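Local coordinates for protein transcriptional regulator, MarR family (Silicibacter pomeroyi DSS-3, PDB 3BJ6) that probably binds DNA through a winged helix-turn-helix fold to regulate transcription, as a MarR-family regulator built as a two-fold symmetric dimer, at the interface of chains A and B. Coordinates in Å, arbitrary orientation; residue numbers count along the deposited sequence, not the author numbering. Chains: chain A/B, Transcriptional regulator, MarR family.

The interface of chains A and B. Residues chain A 21, 24-25, 28, 119; chain B 15, 18, 141-142, 145.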
# COMPACT_ATOMS: atom_id res chain seq x y z
N LEU A 21 2.06 0.21 -5.94
CA LEU A 21 1.56 1.59 -5.94
C LEU A 21 2.04 2.39 -4.72
O LEU A 21 2.53 3.51 -4.87
CB LEU A 21 0.05 1.64 -6.03
CG LEU A 21 -0.66 3.01 -6.00
CD1 LEU A 21 -0.19 3.96 -7.10
CD2 LEU A 21 -2.20 2.84 -6.07
N ASN A 24 5.65 3.21 -5.07
CA ASN A 24 5.86 4.24 -6.12
C ASN A 24 5.40 5.65 -5.67
O ASN A 24 6.08 6.65 -5.96
CB ASN A 24 5.13 3.89 -7.42
CG ASN A 24 5.69 2.63 -8.11
OD1 ASN A 24 5.07 2.12 -9.04
ND2 ASN A 24 6.79 2.12 -7.65
N ILE A 25 4.26 5.71 -4.99
CA ILE A 25 3.80 6.97 -4.38
C ILE A 25 4.91 7.52 -3.48
O ILE A 25 5.29 8.66 -3.62
CB ILE A 25 2.53 6.74 -3.52
CG1 ILE A 25 1.33 6.38 -4.40
CG2 ILE A 25 2.19 7.99 -2.63
CD1 ILE A 25 0.14 5.83 -3.54
N ALA A 28 7.88 8.72 -5.55
CA ALA A 28 7.50 9.94 -6.29
C ALA A 28 7.41 11.15 -5.35
O ALA A 28 7.92 12.23 -5.66
CB ALA A 28 6.16 9.75 -6.99
N LEU A 119 -0.93 15.78 -9.73
CA LEU A 119 -2.22 15.03 -9.81
C LEU A 119 -3.15 15.55 -10.90
O LEU A 119 -3.86 14.76 -11.53
CB LEU A 119 -2.95 15.00 -8.46
CG LEU A 119 -2.36 14.08 -7.40
CD1 LEU A 119 -3.33 14.00 -6.21
CD2 LEU A 119 -2.05 12.66 -7.96
N VAL B 15 -5.71 8.46 -3.12
CA VAL B 15 -4.30 8.09 -3.07
C VAL B 15 -3.85 7.88 -1.62
O VAL B 15 -3.10 6.95 -1.31
CB VAL B 15 -3.40 9.15 -3.82
CG1 VAL B 15 -1.89 8.94 -3.48
CG2 VAL B 15 -3.62 9.04 -5.34
N THR B 18 -4.39 4.45 0.06
CA THR B 18 -3.57 3.32 -0.36
C THR B 18 -2.88 2.64 0.83
O THR B 18 -2.83 1.43 0.92
CB THR B 18 -2.48 3.73 -1.39
OG1 THR B 18 -3.07 4.53 -2.44
CG2 THR B 18 -1.83 2.48 -2.04
N LEU B 141 -2.13 5.02 -12.33
CA LEU B 141 -1.45 5.67 -11.20
C LEU B 141 -0.15 4.98 -10.82
O LEU B 141 0.81 5.64 -10.49
CB LEU B 141 -2.33 5.71 -9.93
CG LEU B 141 -3.44 6.78 -9.85
CD1 LEU B 141 -4.31 6.48 -8.69
CD2 LEU B 141 -2.86 8.20 -9.74
N THR B 142 -0.15 3.65 -10.79
CA THR B 142 1.08 2.90 -10.46
C THR B 142 2.20 3.32 -11.42
O THR B 142 3.31 3.64 -10.99
CB THR B 142 0.82 1.39 -10.49
OG1 THR B 142 -0.27 1.11 -9.59
CG2 THR B 142 2.08 0.58 -10.03
N PHE B 145 3.23 7.26 -10.93
CA PHE B 145 4.16 7.50 -9.83
C PHE B 145 5.55 6.85 -10.07
O PHE B 145 6.58 7.42 -9.71
CB PHE B 145 3.54 7.04 -8.50
CG PHE B 145 2.38 7.90 -8.05
CD1 PHE B 145 2.56 9.25 -7.80
CD2 PHE B 145 1.13 7.34 -7.86
CE1 PHE B 145 1.47 10.06 -7.37
CE2 PHE B 145 0.06 8.10 -7.42
CZ PHE B 145 0.21 9.46 -7.18
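B:Phe145, on helix 128-151, lays its ring against A:Ile25 of chain A's helix 18-35, the two side chains running side by side and pointing the same way. CG1 of A:Ile25 sits over one face of the ring, 3.5 Å above its plane and shifted toward the rim, in a CH-pi contact; CD2 is its nearest ring carbon, 3.6 Å from CG1. A:Leu21, one helical turn earlier, crosses the ring obliquely. With CG anti to the backbone N (chi1 178°), its branch is carried toward chain B, and CD1 settles 3.7 Å from B:Phe145 CD2 and against the backbone of B:Thr142. A:Ala28 closes in on the other ortho carbon, its CB 3.7 Å from B:Phe145 CD1. This is the tight part of the patch. An alanine in place of B:Phe145 would probably open a gap among A:Leu21, A:Ile25 and A:Ala28 and take the ring face from A:Ile25 CG1, leaving helix 18-35 of chain A less firmly held.

Packing slackens toward the ring's tip, where CZ meets CD2 of A:Leu119, from helix 102-123, at 4.0 Å. CB of A:Asn24 still packs on B:Phe145 CB, but its amide is poorly matched: OD1 as built lies 3.0 Å from the carbonyl O of B:Thr142, two acceptors facing each other. That amide may be modelled the wrong way round; turned over, it could present its NH2 to the carbonyl.

The patch is one part of the symmetric interface between two copies, in keeping with MarR dimers, which associate through their terminal helices. A:Ile25 CD1 points away from the ring toward B:Thr18, which it meets tip to tip, while the side chain slides past B:Val15 in the opposite direction. The B:Thr18 hydroxyl OG1 is itself tied back to the carbonyl O of B:Val15 by a 2.7 Å hydrogen bond. Its C=O...OG1 angle is 126°, with the donor tilted 27° from the carbonyl plane.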